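PDB 3L1W: Endonuclease/exonuclease/phosphatase domain-containing protein from Enterococcus faecalis, which is of unknown function but has the DNase I-like endonuclease/exonuclease/phosphatase fold and may act as a 3'-5' RNA exonuclease. Local coordinates for residues M1-Y6 / D215-K220; Y193-T198 / A209-I214; T227-D232 / F243-E248. All coordinates share one frame; numbering follows the deposited sequence. Where two conformers were deposited one is given.

Interaction 1 joins the two facing sheets of the fold, strand 2-7 in one and strand 215-220 in the other. Interaction 3, its centre about 9 Å from that of interaction 1, lies within the first sheet, where strand 245-251 runs between strands 2-7 and 222-229; Lys2 and Glu246 form a salt bridge between the two contacts. Interaction 2 closes the loop from strand 191-193 to strand 215-220, so both its segments fall between those of interaction 1, and interaction 3 follows in the chain. The centre of interaction 2 is about 15 Å from that of interaction 1 and about 10 Å from that of interaction 3. Thr198 bonds Asp215 and Phe243, holding this loop to elements of both sheets.

Interaction 1: M1-Y6 / D215-K220; sequences MKIATY and DYIYVK. With SO4 (sulfate ion), chain G.
Ile217 reaches from strand 215-220 between two side chains of strand 2-6. Ile217 CG2, anti to the backbone N, meets Ile3 CD1 at 4.1 Å, the two side chains meeting at a slant. Ile217 CG1, anti to the carbonyl carbon, lies 3.9 Å from Thr5 CG2, the side chains of Thr5 and Ile217 running antiparallel alongside each other. Thr5 OG1 is anti to the backbone N (chi1 177°), which puts CG2 in the crowded position between N and the carbonyl carbon. Thr5 OG1 donates to a water at 2.8 Å, and that water in turn donates to Asp215 OD1, also at 2.8 Å; Gln42 is a further partner of OG1. No direct hydrogen bond joins the segments, whose strand axes pass 7.8 Å apart at 143°. Around this apolar patch Leu162 and Met164 of strand 161-164 pack on Ile3, and Leu245 touches both Thr5 and Ile217. At the start of the chain Lys2 N donates an almost straight bond of 2.8 Å to sulfate O4, the ion being held also by Ser37 and Lys82. Asp215 OD2 bonds Thr198 and His242. Face-to-face sheets with such an Asp-His pair at one end are consistent with the beta sandwich and active-site region of the DNase I-like family.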
# COMPACT_ATOMS: atom_id res chain seq x y z
N MSE A 1 3.76 0.58 -15.37
CA MSE A 1 3.54 1.92 -14.84
C MSE A 1 2.39 1.87 -13.84
O MSE A 1 1.35 1.27 -14.12
CB MSE A 1 3.22 2.91 -15.96
CG MSE A 1 2.91 4.32 -15.46
SE MSE A 1 2.68 5.63 -16.89
CE MSE A 1 1.20 4.81 -17.83
N LYS A 2 2.58 2.50 -12.69
CA LYS A 2 1.50 2.66 -11.72
C LYS A 2 0.83 4.03 -11.84
O LYS A 2 1.50 5.06 -11.92
CB LYS A 2 2.00 2.41 -10.29
CG LYS A 2 2.45 0.97 -10.08
CD LYS A 2 2.51 0.57 -8.62
CE LYS A 2 1.12 0.25 -8.06
NZ LYS A 2 1.19 -0.54 -6.79
N ILE A 3 -0.49 4.00 -11.88
CA ILE A 3 -1.30 5.20 -12.06
C ILE A 3 -2.44 5.14 -11.06
O ILE A 3 -2.82 4.07 -10.60
CB ILE A 3 -1.89 5.26 -13.48
CG1 ILE A 3 -2.82 4.05 -13.71
CG2 ILE A 3 -0.77 5.29 -14.53
CD1 ILE A 3 -3.48 4.00 -15.08
N ALA A 4 -3.01 6.29 -10.73
CA ALA A 4 -4.09 6.30 -9.75
C ALA A 4 -5.03 7.47 -9.98
O ALA A 4 -4.70 8.43 -10.68
CB ALA A 4 -3.52 6.38 -8.34
N THR A 5 -6.22 7.37 -9.39
CA THR A 5 -7.14 8.49 -9.34
C THR A 5 -7.62 8.62 -7.89
O THR A 5 -7.80 7.62 -7.20
CB THR A 5 -8.31 8.34 -10.34
OG1 THR A 5 -9.22 9.44 -10.20
CG2 THR A 5 -9.07 7.03 -10.11
N TYR A 6 -7.80 9.85 -7.43
CA TYR A 6 -8.14 10.07 -6.03
C TYR A 6 -8.95 11.35 -5.91
O TYR A 6 -8.45 12.45 -6.19
CB TYR A 6 -6.85 10.18 -5.21
CG TYR A 6 -6.97 10.10 -3.70
CD1 TYR A 6 -8.12 9.61 -3.08
CD2 TYR A 6 -5.91 10.51 -2.89
CE1 TYR A 6 -8.20 9.53 -1.69
CE2 TYR A 6 -5.98 10.43 -1.52
CZ TYR A 6 -7.12 9.95 -0.91
OH TYR A 6 -7.17 9.89 0.47
N ASP A 215 -15.81 5.72 -8.76
CA ASP A 215 -14.52 6.08 -9.35
C ASP A 215 -14.05 4.94 -10.24
O ASP A 215 -14.24 3.78 -9.89
CB ASP A 215 -13.49 6.32 -8.25
CG ASP A 215 -13.90 7.43 -7.32
OD1 ASP A 215 -13.84 8.59 -7.74
OD2 ASP A 215 -14.29 7.13 -6.17
N TYR A 216 -13.44 5.28 -11.37
CA TYR A 216 -13.07 4.31 -12.40
C TYR A 216 -11.75 4.64 -13.07
O TYR A 216 -11.37 5.81 -13.20
CB TYR A 216 -14.14 4.24 -13.49
CG TYR A 216 -15.45 3.68 -13.00
CD1 TYR A 216 -15.79 2.35 -13.23
CD2 TYR A 216 -16.34 4.48 -12.28
CE1 TYR A 216 -16.99 1.83 -12.75
CE2 TYR A 216 -17.52 3.96 -11.79
CZ TYR A 216 -17.84 2.65 -12.04
OH TYR A 216 -19.03 2.15 -11.57
N ILE A 217 -11.05 3.59 -13.50
CA ILE A 217 -9.92 3.74 -14.39
C ILE A 217 -10.24 2.95 -15.65
O ILE A 217 -10.21 1.72 -15.65
CB ILE A 217 -8.61 3.25 -13.74
CG1 ILE A 217 -8.27 4.11 -12.52
CG2 ILE A 217 -7.46 3.27 -14.75
CD1 ILE A 217 -6.97 3.65 -11.79
N TYR A 218 -10.57 3.68 -16.71
CA TYR A 218 -10.89 3.08 -18.00
C TYR A 218 -9.67 3.15 -18.91
O TYR A 218 -8.96 4.17 -18.93
CB TYR A 218 -12.07 3.81 -18.66
CG TYR A 218 -13.43 3.28 -18.25
CD1 TYR A 218 -13.95 2.14 -18.84
CD2 TYR A 218 -14.22 3.95 -17.31
CE1 TYR A 218 -15.20 1.64 -18.49
CE2 TYR A 218 -15.48 3.47 -16.95
CZ TYR A 218 -15.96 2.31 -17.55
OH TYR A 218 -17.20 1.82 -17.21
N VAL A 219 -9.43 2.09 -19.66
CA VAL A 219 -8.23 2.02 -20.49
C VAL A 219 -8.53 1.73 -21.95
O VAL A 219 -9.48 1.00 -22.27
CB VAL A 219 -7.22 0.98 -19.94
CG1 VAL A 219 -6.83 1.33 -18.50
CG2 VAL A 219 -7.80 -0.42 -20.01
N LYS A 220 -7.73 2.32 -22.82
CA LYS A 220 -7.73 1.98 -24.24
C LYS A 220 -6.28 1.90 -24.70
O LYS A 220 -5.53 2.87 -24.59
CB LYS A 220 -8.48 3.04 -25.06
CG LYS A 220 -8.26 2.93 -26.58
CD LYS A 220 -8.66 4.23 -27.26
CE LYS A 220 -8.15 4.32 -28.69
NZ LYS A 220 -6.70 4.65 -28.75
S SO4 G . 5.81 3.34 -11.15
O1 SO4 G . 5.48 4.01 -9.89
O2 SO4 G . 7.20 3.64 -11.47
O3 SO4 G . 5.64 1.90 -10.99
O4 SO4 G . 4.95 3.84 -12.21
O HOH W 1 -11.21 9.33 -8.26

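Interaction 2: Y193-T198 / A209-I214; sequences YGPRGT and AELEEI
Glu212 O is gripped by two N-H groups: Thr198 N at 2.9 Å, almost straight (N-H...O 170°), and Ile214 N in a weak bond of 3.4 Å. The Thr198 donor stands 33° above the carbonyl plane. Its bond, the one direct hydrogen bond between the segments, lies beside Gly197, whose bare CA rests 3.4 Å from Glu213 CG; Leu211 CB, on the other side of Glu212 in the chain, packs against the same CA so closely that a CB on Gly197 would clash with it. Leu211, with CG anti to the carbonyl carbon, sends CD1 obliquely onto the proline ring, where Pro195 CB is only 3.4 Å from Leu211 CD1, a tight apolar contact. Arg196 NE stays 4.6 Å from Glu213 OE2, and in the given conformer of Glu213 two waters in the guanidinium plane bridge the groups: one accepts from Arg196 NE and donates to Glu213 OE2, the other accepts from Arg196 NH2 and donates to Glu213 OE1. Asn188 also binds NH2. Thr198 OG1 turns to Asp215, and the Thr198 backbone bonds Phe243 just ahead of strand 245-251. Pro195 O accepts from His192 and Ser229, so the loop leaving strand 191-193 is pinned along the end of strand 222-229 before the chain enters strand 215-220.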
# COMPACT_ATOMS: atom_id res chain seq x y z
N TYR A 193 -7.32 -5.80 -5.89
CA TYR A 193 -7.04 -5.88 -4.46
C TYR A 193 -7.86 -4.83 -3.75
O TYR A 193 -7.95 -3.69 -4.21
CB TYR A 193 -5.54 -5.66 -4.20
CG TYR A 193 -5.14 -5.74 -2.74
CD1 TYR A 193 -5.27 -6.93 -2.03
CD2 TYR A 193 -4.62 -4.63 -2.07
CE1 TYR A 193 -4.91 -7.02 -0.70
CE2 TYR A 193 -4.26 -4.70 -0.73
CZ TYR A 193 -4.40 -5.90 -0.05
OH TYR A 193 -4.06 -6.01 1.28
N GLY A 194 -8.49 -5.20 -2.64
CA GLY A 194 -9.33 -4.27 -1.90
C GLY A 194 -10.77 -4.30 -2.38
O GLY A 194 -11.16 -5.12 -3.21
N PRO A 195 -11.58 -3.37 -1.86
CA PRO A 195 -13.00 -3.36 -2.24
C PRO A 195 -13.19 -2.92 -3.69
O PRO A 195 -12.38 -2.15 -4.21
CB PRO A 195 -13.60 -2.33 -1.28
CG PRO A 195 -12.47 -1.40 -0.97
CD PRO A 195 -11.23 -2.27 -0.95
N ARG A 196 -14.24 -3.41 -4.35
CA ARG A 196 -14.53 -2.96 -5.71
C ARG A 196 -15.12 -1.55 -5.72
O ARG A 196 -14.96 -0.82 -6.69
CB ARG A 196 -15.45 -3.96 -6.43
CG ARG A 196 -14.76 -5.29 -6.74
CD ARG A 196 -15.72 -6.31 -7.39
NE ARG A 196 -16.30 -5.82 -8.64
CZ ARG A 196 -15.70 -5.89 -9.83
NH1 ARG A 196 -14.49 -6.42 -9.94
NH2 ARG A 196 -16.31 -5.42 -10.91
N GLY A 197 -15.79 -1.18 -4.63
CA GLY A 197 -16.32 0.17 -4.47
C GLY A 197 -15.29 1.11 -3.88
O GLY A 197 -14.28 0.68 -3.31
N THR A 198 -15.56 2.41 -4.00
CA THR A 198 -14.56 3.43 -3.73
C THR A 198 -15.05 4.56 -2.82
O THR A 198 -14.25 5.31 -2.28
CB THR A 198 -14.09 4.06 -5.06
OG1 THR A 198 -15.19 4.71 -5.70
CG2 THR A 198 -13.56 2.97 -6.01
N ALA A 209 -19.90 -4.02 1.01
CA ALA A 209 -21.03 -4.18 0.11
C ALA A 209 -21.81 -2.87 -0.04
O ALA A 209 -22.55 -2.69 -1.01
CB ALA A 209 -21.94 -5.29 0.60
N GLU A 210 -21.61 -1.96 0.90
CA GLU A 210 -22.30 -0.66 0.90
C GLU A 210 -21.49 0.49 0.30
O GLU A 210 -21.98 1.62 0.21
CB GLU A 210 -22.74 -0.31 2.32
CG GLU A 210 -23.82 -1.23 2.87
CD GLU A 210 -24.13 -1.00 4.34
OE1 GLU A 210 -24.01 0.15 4.80
OE2 GLU A 210 -24.49 -1.97 5.03
N LEU A 211 -20.26 0.22 -0.10
CA LEU A 211 -19.49 1.25 -0.79
C LEU A 211 -20.15 1.57 -2.12
O LEU A 211 -20.75 0.70 -2.75
CB LEU A 211 -18.07 0.76 -1.05
CG LEU A 211 -17.29 0.46 0.23
CD1 LEU A 211 -16.04 -0.34 -0.10
CD2 LEU A 211 -16.94 1.75 0.95
N GLU A 212 -20.08 2.83 -2.55
CA GLU A 212 -20.52 3.18 -3.89
C GLU A 212 -19.35 3.01 -4.87
O GLU A 212 -18.22 3.37 -4.56
CB GLU A 212 -21.04 4.62 -3.93
CG GLU A 212 -22.22 4.84 -2.99
CD GLU A 212 -22.78 6.25 -3.09
OE1 GLU A 212 -22.60 6.90 -4.14
OE2 GLU A 212 -23.40 6.71 -2.10
N GLU A 213 -19.64 2.44 -6.03
CA GLU A 213 -18.63 2.28 -7.08
C GLU A 213 -18.77 3.43 -8.07
O GLU A 213 -19.47 3.33 -9.08
CB GLU A 213 -18.82 0.95 -7.82
CG GLU A 213 -18.65 -0.27 -6.95
CD GLU A 213 -19.08 -1.55 -7.63
OE1 GLU A 213 -19.43 -1.52 -8.83
OE2 GLU A 213 -19.07 -2.60 -6.96
N ILE A 214 -18.09 4.54 -7.77
CA ILE A 214 -18.25 5.72 -8.61
C ILE A 214 -16.95 6.23 -9.24
O ILE A 214 -16.99 7.03 -10.17
CB ILE A 214 -18.97 6.88 -7.86
CG1 ILE A 214 -18.21 7.29 -6.59
CG2 ILE A 214 -20.43 6.49 -7.54
CD1 ILE A 214 -18.86 8.48 -5.86
O HOH W 2 -19.06 -5.15 -7.24
O HOH W 3 -18.86 -4.08 -10.46

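Interaction 3: T227-D232 / F243-E248; sequences TASLTD and FPLEAE. With FMT (formic acid), chain T.
Leu230 leaves the backbone with CG anti to the carbonyl carbon (chi1 -55°). Leu230 CB lies 3.9 Å from Pro244 O, the same oxygen that accepts a 2.9 Å, nearly straight hydrogen bond from Leu230 N, with this N in the plane of the Pro244 carbonyl. CG stays close to that oxygen, and the branch then splits: Leu230 CD1 settles on Pro244 CB at 4.0 Å and beside Glu246 OE1, while CD2 turns to Glu246 CD. Both neighbours are crossed at about a right angle, and His34 of helix 20-34 and Phe33 of the second subunit also pack on this leucine. The backbone of the two strands forms an antiparallel ladder in one sheet of the DNase I-like sandwich. Ala228 and Glu246 are its hydrogen-bonded pair: Glu246 N donates nearly along the C=O axis to Ala228 O at 2.8 Å, and Ala228 N returns a bond to Glu246 O. Non-hydrogen-bonded pairs flank it, with Thr227 CG2 against Ala247 CB at 3.9 Å and Leu245 CD1 beside Ser229 OG, itself hydrogen-bonded to Pro195 O. The buried Glu246 carboxylate is satisfied by Lys2 and Trp36. Beyond the strands Thr231 CG2 stands over one face of the Phe243 ring, 4.0 Å from its centroid and 15° off the normal, a CH-pi contact. Thr231 OG1 donates to O2 of a bound formic acid at 2.5 Å, and Ser233 N of the second subunit binds the same molecule, probably from the crystallisation liquor.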
# COMPACT_ATOMS: atom_id res chain seq x y z
N THR A 227 -5.21 -4.02 -10.32
CA THR A 227 -5.85 -2.80 -9.85
C THR A 227 -6.04 -2.94 -8.34
O THR A 227 -5.98 -4.05 -7.81
CB THR A 227 -7.22 -2.57 -10.51
OG1 THR A 227 -8.05 -3.72 -10.33
CG2 THR A 227 -7.06 -2.31 -12.02
N ALA A 228 -6.26 -1.82 -7.67
CA ALA A 228 -6.53 -1.85 -6.23
C ALA A 228 -7.31 -0.63 -5.77
O ALA A 228 -7.15 0.47 -6.31
CB ALA A 228 -5.22 -1.96 -5.43
N SER A 229 -8.14 -0.82 -4.75
CA SER A 229 -8.74 0.29 -4.01
C SER A 229 -8.00 0.36 -2.68
O SER A 229 -7.93 -0.65 -1.97
CB SER A 229 -10.23 0.04 -3.77
OG SER A 229 -10.96 0.09 -4.98
N LEU A 230 -7.47 1.53 -2.34
CA LEU A 230 -6.55 1.64 -1.21
C LEU A 230 -7.27 2.11 0.05
O LEU A 230 -7.85 3.19 0.07
CB LEU A 230 -5.42 2.61 -1.56
CG LEU A 230 -4.67 2.24 -2.85
CD1 LEU A 230 -3.62 3.27 -3.20
CD2 LEU A 230 -4.03 0.84 -2.71
N THR A 231 -7.26 1.29 1.10
CA THR A 231 -8.04 1.56 2.31
C THR A 231 -7.23 2.21 3.43
O THR A 231 -7.60 2.13 4.61
CB THR A 231 -8.74 0.28 2.84
OG1 THR A 231 -7.76 -0.69 3.21
CG2 THR A 231 -9.66 -0.32 1.76
N ASP A 232 -6.12 2.85 3.07
CA ASP A 232 -5.29 3.58 4.03
C ASP A 232 -6.15 4.42 4.96
O ASP A 232 -7.07 5.13 4.52
CB ASP A 232 -4.33 4.53 3.32
CG ASP A 232 -3.42 3.83 2.34
OD1 ASP A 232 -3.88 2.89 1.65
OD2 ASP A 232 -2.24 4.24 2.25
N PHE A 243 -11.81 6.20 -1.44
CA PHE A 243 -10.51 5.53 -1.47
C PHE A 243 -9.82 5.90 -2.78
O PHE A 243 -10.48 6.02 -3.81
CB PHE A 243 -10.66 4.01 -1.47
CG PHE A 243 -11.32 3.46 -0.24
CD1 PHE A 243 -10.95 3.92 1.01
CD2 PHE A 243 -12.27 2.45 -0.33
CE1 PHE A 243 -11.54 3.40 2.16
CE2 PHE A 243 -12.86 1.91 0.81
CZ PHE A 243 -12.49 2.39 2.06
N PRO A 244 -8.49 6.05 -2.76
CA PRO A 244 -7.78 6.08 -4.05
C PRO A 244 -7.99 4.77 -4.80
O PRO A 244 -8.16 3.69 -4.19
CB PRO A 244 -6.29 6.19 -3.64
CG PRO A 244 -6.31 6.65 -2.20
CD PRO A 244 -7.58 6.11 -1.61
N LEU A 245 -7.96 4.86 -6.12
CA LEU A 245 -8.07 3.70 -6.98
C LEU A 245 -6.80 3.70 -7.81
O LEU A 245 -6.47 4.72 -8.43
CB LEU A 245 -9.29 3.85 -7.90
CG LEU A 245 -9.54 2.81 -8.99
CD1 LEU A 245 -9.66 1.41 -8.39
CD2 LEU A 245 -10.82 3.18 -9.76
N GLU A 246 -6.08 2.59 -7.81
CA GLU A 246 -4.87 2.51 -8.60
C GLU A 246 -4.87 1.37 -9.61
O GLU A 246 -5.66 0.42 -9.50
CB GLU A 246 -3.63 2.45 -7.69
CG GLU A 246 -3.47 1.14 -6.95
CD GLU A 246 -2.05 0.96 -6.41
OE1 GLU A 246 -1.47 1.93 -5.86
OE2 GLU A 246 -1.50 -0.15 -6.54
N ALA A 247 -4.03 1.50 -10.63
CA ALA A 247 -3.84 0.43 -11.61
C ALA A 247 -2.37 0.32 -11.96
O ALA A 247 -1.63 1.30 -11.91
CB ALA A 247 -4.66 0.69 -12.87
N GLU A 248 -1.94 -0.88 -12.30
CA GLU A 248 -0.65 -1.08 -12.93
C GLU A 248 -0.90 -1.45 -14.39
O GLU A 248 -1.65 -2.38 -14.68
CB GLU A 248 0.14 -2.17 -12.22
CG GLU A 248 1.57 -2.24 -12.70
CD GLU A 248 2.35 -3.39 -12.10
OE1 GLU A 248 1.84 -4.04 -11.17
OE2 GLU A 248 3.48 -3.63 -12.57
C FMT T . -7.11 -3.94 1.56
O1 FMT T . -7.89 -4.78 1.11
O2 FMT T . -7.41 -3.05 2.36